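Local coordinates for dimethyl-sulfide monooxygenase (Hyphomicrobium sulfonivorans, PDB 6AK1), which catalyses the FMN-dependent oxidation of dimethyl sulfide to methanethiol and formaldehyde, using NADH and oxygen, as the large subunit of a two-component monooxygenase, at residues E156-A161 and S234-S239; V167-W172 and T446-Q451. All blocks are in the same frame, centred on the assembly; numbering follows the deposited sequence.

Both contacts use the same helix, 157-174, of this TIM-barrel enzyme, and their centres lie about 15 Å apart on the same side of the chain's centre. Contact 1 takes its N-cap and first turn, 156-161, against helix 232-240; contact 2 takes 167-172, further along, against the loop segment 446-451 that follows helix 431-435. Along the chain the order is 156-161, 167-172, 234-239, 446-451, so the two contacts interleave. They also touch directly, Ser-239 O lying 3.1 Å from Pro-448 CD. One helix is thus covered by a neighbouring barrel helix near its start and by the late chain further on, with Asn-240 bonded to residues of both contacts.

Contact 1: residues E156-A161 and S234-S239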
loop_
_atom_site.group_PDB
_atom_site.type_symbol
_atom_site.label_atom_id
_atom_site.label_comp_id
_atom_site.label_asym_id
_atom_site.label_seq_id
_atom_site.Cartn_x
_atom_site.Cartn_y
_atom_site.Cartn_z
ATOM N N GLU A 156 -15.839 1.953 -18.147
ATOM C CA GLU A 156 -16.658 1.774 -16.957
ATOM C C GLU A 156 -15.884 1.183 -15.783
ATOM O O GLU A 156 -16.503 0.686 -14.837
ATOM C CB GLU A 156 -17.855 0.888 -17.290
ATOM C CG GLU A 156 -18.610 1.335 -18.531
ATOM C CD GLU A 156 -19.680 0.355 -18.960
ATOM O OE1 GLU A 156 -19.977 -0.587 -18.198
ATOM O OE2 GLU A 156 -20.214 0.522 -20.074
ATOM N N ARG A 157 -14.548 1.243 -15.814
ATOM C CA ARG A 157 -13.749 0.569 -14.794
ATOM C C ARG A 157 -14.074 1.079 -13.386
ATOM O O ARG A 157 -14.124 0.295 -12.432
ATOM C CB ARG A 157 -12.258 0.732 -15.099
ATOM C CG ARG A 157 -11.828 2.127 -15.459
ATOM C CD ARG A 157 -10.476 2.145 -16.236
ATOM N NE ARG A 157 -9.870 3.481 -16.402
ATOM C CZ ARG A 157 -10.422 4.510 -17.052
ATOM N NH1 ARG A 157 -11.589 4.373 -17.667
ATOM N NH2 ARG A 157 -9.789 5.682 -17.114
ATOM N N TYR A 158 -14.345 2.380 -13.242
ATOM C CA TYR A 158 -14.584 2.927 -11.909
ATOM C C TYR A 158 -16.001 2.683 -11.418
ATOM O O TYR A 158 -16.220 2.599 -10.207
ATOM C CB TYR A 158 -14.240 4.415 -11.888
ATOM C CG TYR A 158 -12.747 4.610 -11.789
ATOM C CD1 TYR A 158 -12.077 4.315 -10.609
ATOM C CD2 TYR A 158 -11.998 5.039 -12.889
ATOM C CE1 TYR A 158 -10.708 4.461 -10.513
ATOM C CE2 TYR A 158 -10.627 5.188 -12.800
ATOM C CZ TYR A 158 -9.987 4.897 -11.607
ATOM O OH TYR A 158 -8.624 5.039 -11.486
ATOM N N GLU A 159 -16.967 2.556 -12.327
ATOM C CA GLU A 159 -18.275 2.039 -11.942
ATOM C C GLU A 159 -18.158 0.589 -11.477
ATOM O O GLU A 159 -18.788 0.178 -10.494
ATOM C CB GLU A 159 -19.244 2.158 -13.126
ATOM C CG GLU A 159 -19.992 3.501 -13.257
ATOM C CD GLU A 159 -19.106 4.729 -13.086
ATOM O OE1 GLU A 159 -19.362 5.511 -12.129
ATOM O OE2 GLU A 159 -18.163 4.918 -13.899
ATOM N N MET A 160 -17.353 -0.198 -12.180
ATOM C CA MET A 160 -17.059 -1.556 -11.753
ATOM C C MET A 160 -16.412 -1.563 -10.378
ATOM O O MET A 160 -16.819 -2.319 -9.490
ATOM C CB MET A 160 -16.143 -2.218 -12.776
ATOM C CG MET A 160 -16.559 -3.601 -13.188
ATOM S SD MET A 160 -15.541 -4.182 -14.553
ATOM C CE MET A 160 -15.853 -2.911 -15.795
ATOM N N ALA A 161 -15.405 -0.710 -10.187
ATOM C CA ALA A 161 -14.676 -0.684 -8.926
ATOM C C ALA A 161 -15.578 -0.250 -7.773
ATOM O O ALA A 161 -15.446 -0.757 -6.652
ATOM C CB ALA A 161 -13.459 0.235 -9.051
ATOM N N SER A 234 -9.686 9.937 -8.844
ATOM C CA SER A 234 -9.519 10.732 -7.630
ATOM C C SER A 234 -10.771 10.698 -6.766
ATOM O O SER A 234 -10.679 10.831 -5.539
ATOM C CB SER A 234 -9.157 12.176 -7.988
ATOM O OG SER A 234 -10.280 12.861 -8.527
ATOM N N LYS A 235 -11.945 10.524 -7.379
ATOM C CA LYS A 235 -13.167 10.409 -6.589
ATOM C C LYS A 235 -13.242 9.047 -5.909
ATOM O O LYS A 235 -13.610 8.954 -4.734
ATOM C CB LYS A 235 -14.399 10.644 -7.471
ATOM C CG LYS A 235 -14.658 12.114 -7.843
ATOM C CD LYS A 235 -16.142 12.480 -7.640
ATOM C CE LYS A 235 -16.390 13.995 -7.752
ATOM N NZ LYS A 235 -17.389 14.508 -6.745
ATOM N N PHE A 236 -12.883 7.987 -6.637
ATOM C CA PHE A 236 -12.825 6.650 -6.060
ATOM C C PHE A 236 -11.905 6.609 -4.843
ATOM O O PHE A 236 -12.268 6.065 -3.794
ATOM C CB PHE A 236 -12.363 5.657 -7.127
ATOM C CG PHE A 236 -12.337 4.234 -6.659
ATOM C CD1 PHE A 236 -13.517 3.577 -6.320
ATOM C CD2 PHE A 236 -11.134 3.538 -6.573
ATOM C CE1 PHE A 236 -13.495 2.257 -5.891
ATOM C CE2 PHE A 236 -11.111 2.207 -6.145
ATOM C CZ PHE A 236 -12.295 1.577 -5.800
ATOM N N ALA A 237 -10.708 7.195 -4.962
ATOM C CA ALA A 237 -9.752 7.181 -3.858
ATOM C C ALA A 237 -10.257 7.988 -2.671
ATOM O O ALA A 237 -10.201 7.524 -1.525
ATOM C CB ALA A 237 -8.395 7.718 -4.326
ATOM N N ALA A 238 -10.742 9.211 -2.920
ATOM C CA ALA A 238 -11.184 10.074 -1.827
ATOM C C ALA A 238 -12.410 9.518 -1.103
ATOM O O ALA A 238 -12.589 9.764 0.100
ATOM C CB ALA A 238 -11.478 11.480 -2.360
ATOM N N SER A 239 -13.278 8.790 -1.808
ATOM C CA SER A 239 -14.430 8.201 -1.129
ATOM C C SER A 239 -14.017 7.074 -0.179
ATOM O O SER A 239 -14.557 6.965 0.923
ATOM C CB SER A 239 -15.442 7.688 -2.154
ATOM O OG SER A 239 -15.761 8.698 -3.083
#
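Lys-235 O is gripped twice: Ser-239 OG reaches it at 2.7 Å and Ser-239 N at 2.9 Å, from opposite faces of the carbonyl plane. Both bonds lie within helix 232-240, and their acceptor comes one residue before Phe-236, whose side chain crosses to helix 157-174. With its CG anti to the backbone N (chi1 -177°), the phenyl ring points out toward that helix. Its far end lies under the methyl of Ala-161, whose CB sits over one face, 4.0 Å from the ring centroid, and comes to 3.7 Å from CZ in a CH-pi contact. Nearer the backbone, Phe-236 CB meets one side of the phenol, 3.7 Å from Tyr-158 CD1. The two ring centroids are 5.8 Å apart, their planes at 56°. In the luciferase-like barrel, helix 157-174 lies in the connection between the adjacent parallel strands 130-135 and 223-227, and helix 232-240 follows the second of them. Glu-159 adds a salt bridge to Arg-232 at the start of that helix. Tyr-158 probably binds FMN, as in related enzymes; the side chains here meet carbon on carbon, with Ala-161 O beside the phenyl ring, so shape and dispersion rather than directed bonds set the CD1 and CE1 side of the phenol against Phe-236.

Contact 2: residues V167-W172 and T446-Q451; sequences VMYKLW and THPAAQ
Tyr-169 lays one face of its ring under Ala-449, whose CB stands 3.7 Å from the ring centroid in a close CH-pi contact. The methyl is displaced toward the rim, nearest to Tyr-169 CD1 at 3.6 Å. At the hydroxyl end the imidazole of His-447 turns an edge to the phenol: the pair is an offset edge-to-face one, planes at 76°, and His-447 CE1 comes within 3.5 Å of Tyr-169 OH. Pro-448 CG rests more loosely near Tyr-169 CE2, 4.1 Å away. The ring thus lies against three consecutive residues of the late chain, which meet helix 157-174 of the TIM barrel at Tyr-169, just before a wider pi-type turn at 170-172. The loop is held in shape from within. Ala-449 N gives His-447 ND1 a nearly straight bond of 2.9 Å, tilted 19° out of the ring plane, while Ala-450 N closes a turn onto His-447 O. A trans chi1 of -172° turns the imidazole back along its own chain, to where ND1 can take that bond. Its other nitrogen, NE2, bonds to Asn-240 O, consistent with a neutral ring protonated at NE2, and Tyr-169 OH bonds to OD1 of the same asparagine.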
loop_
_atom_site.group_PDB
_atom_site.type_symbol
_atom_site.label_atom_id
_atom_site.label_comp_id
_atom_site.label_asym_id
_atom_site.label_seq_id
_atom_site.Cartn_x
_atom_site.Cartn_y
_atom_site.Cartn_z
ATOM N N VAL A 167 -19.881 -4.564 -2.667
ATOM C CA VAL A 167 -19.992 -5.980 -2.302
ATOM C C VAL A 167 -19.137 -6.292 -1.076
ATOM O O VAL A 167 -19.608 -6.913 -0.116
ATOM C CB VAL A 167 -19.594 -6.874 -3.493
ATOM C CG1 VAL A 167 -19.456 -8.324 -3.048
ATOM C CG2 VAL A 167 -20.602 -6.736 -4.652
ATOM N N MET A 168 -17.856 -5.876 -1.104
ATOM C CA MET A 168 -16.947 -6.128 0.017
ATOM C C MET A 168 -17.497 -5.544 1.309
ATOM O O MET A 168 -17.511 -6.216 2.348
ATOM C CB MET A 168 -15.556 -5.525 -0.258
ATOM C CG MET A 168 -14.924 -5.886 -1.581
ATOM S SD MET A 168 -14.510 -7.629 -1.660
ATOM C CE MET A 168 -12.947 -7.679 -0.786
ATOM N N TYR A 169 -17.927 -4.273 1.269
ATOM C CA TYR A 169 -18.464 -3.620 2.466
ATOM C C TYR A 169 -19.737 -4.314 2.977
ATOM O O TYR A 169 -19.961 -4.406 4.193
ATOM C CB TYR A 169 -18.747 -2.145 2.174
ATOM C CG TYR A 169 -17.529 -1.285 1.823
ATOM C CD1 TYR A 169 -16.248 -1.609 2.270
ATOM C CD2 TYR A 169 -17.676 -0.138 1.063
ATOM C CE1 TYR A 169 -15.143 -0.812 1.945
ATOM C CE2 TYR A 169 -16.585 0.666 0.739
ATOM C CZ TYR A 169 -15.325 0.327 1.183
ATOM O OH TYR A 169 -14.256 1.134 0.842
ATOM N N LYS A 170 -20.590 -4.797 2.070
ATOM C CA LYS A 170 -21.793 -5.509 2.502
ATOM C C LYS A 170 -21.432 -6.802 3.210
ATOM O O LYS A 170 -22.006 -7.133 4.254
ATOM C CB LYS A 170 -22.703 -5.804 1.303
ATOM C CG LYS A 170 -23.397 -4.578 0.731
ATOM C CD LYS A 170 -24.282 -4.934 -0.478
ATOM C CE LYS A 170 -24.942 -3.689 -1.087
ATOM N NZ LYS A 170 -25.719 -4.019 -2.319
ATOM N N LEU A 171 -20.470 -7.545 2.664
ATOM C CA LEU A 171 -20.065 -8.800 3.291
ATOM C C LEU A 171 -19.461 -8.555 4.668
ATOM O O LEU A 171 -19.832 -9.217 5.646
ATOM C CB LEU A 171 -19.081 -9.537 2.382
ATOM C CG LEU A 171 -19.685 -10.030 1.068
ATOM C CD1 LEU A 171 -18.601 -10.435 0.077
ATOM C CD2 LEU A 171 -20.667 -11.194 1.319
ATOM N N TRP A 172 -18.566 -7.563 4.771
ATOM C CA TRP A 172 -17.806 -7.324 6.000
ATOM C C TRP A 172 -18.639 -6.654 7.089
ATOM O O TRP A 172 -18.523 -7.015 8.267
ATOM C CB TRP A 172 -16.582 -6.451 5.701
ATOM C CG TRP A 172 -15.437 -7.143 5.006
ATOM C CD1 TRP A 172 -15.082 -8.462 5.107
ATOM C CD2 TRP A 172 -14.499 -6.542 4.108
ATOM N NE1 TRP A 172 -13.976 -8.717 4.334
ATOM C CE2 TRP A 172 -13.595 -7.553 3.709
ATOM C CE3 TRP A 172 -14.330 -5.242 3.602
ATOM C CZ2 TRP A 172 -12.531 -7.305 2.822
ATOM C CZ3 TRP A 172 -13.267 -4.996 2.721
ATOM C CH2 TRP A 172 -12.386 -6.033 2.341
ATOM N N THR A 446 -18.976 8.402 8.506
ATOM C CA THR A 446 -18.947 9.031 7.186
ATOM C C THR A 446 -18.226 8.183 6.141
ATOM O O THR A 446 -18.193 8.568 4.966
ATOM C CB THR A 446 -18.275 10.411 7.254
ATOM O OG1 THR A 446 -16.898 10.267 7.639
ATOM C CG2 THR A 446 -18.997 11.326 8.259
ATOM N N HIS A 447 -17.632 7.037 6.540
ATOM C CA HIS A 447 -16.974 6.192 5.551
ATOM C C HIS A 447 -18.029 5.384 4.802
ATOM O O HIS A 447 -19.005 4.951 5.408
ATOM C CB HIS A 447 -15.969 5.247 6.221
ATOM C CG HIS A 447 -15.127 4.480 5.250
ATOM N ND1 HIS A 447 -15.583 3.352 4.597
ATOM C CD2 HIS A 447 -13.871 4.702 4.791
ATOM C CE1 HIS A 447 -14.641 2.911 3.781
ATOM N NE2 HIS A 447 -13.593 3.713 3.877
ATOM N N PRO A 448 -17.865 5.173 3.490
ATOM C CA PRO A 448 -18.916 4.469 2.733
ATOM C C PRO A 448 -19.208 3.069 3.243
ATOM O O PRO A 448 -20.322 2.578 3.033
ATOM C CB PRO A 448 -18.370 4.446 1.296
ATOM C CG PRO A 448 -16.892 4.730 1.422
ATOM C CD PRO A 448 -16.753 5.606 2.624
ATOM N N ALA A 449 -18.254 2.411 3.915
ATOM C CA ALA A 449 -18.525 1.098 4.497
ATOM C C ALA A 449 -19.556 1.172 5.623
ATOM O O ALA A 449 -20.311 0.214 5.842
ATOM C CB ALA A 449 -17.226 0.472 5.012
ATOM N N ALA A 450 -19.607 2.299 6.339
ATOM C CA ALA A 450 -20.497 2.426 7.492
ATOM C C ALA A 450 -21.978 2.353 7.122
ATOM O O ALA A 450 -22.806 2.074 7.991
ATOM C CB ALA A 450 -20.215 3.736 8.222
ATOM N N GLN A 451 -22.342 2.590 5.864
ATOM C CA GLN A 451 -23.758 2.532 5.525
ATOM C C GLN A 451 -24.311 1.112 5.507
ATOM O O GLN A 451 -25.534 0.942 5.553
ATOM C CB GLN A 451 -24.010 3.211 4.184
ATOM C CG GLN A 451 -23.398 2.529 3.004
ATOM C CD GLN A 451 -22.860 3.550 2.027
ATOM O OE1 GLN A 451 -23.109 4.745 2.192
ATOM N NE2 GLN A 451 -22.093 3.097 1.023
#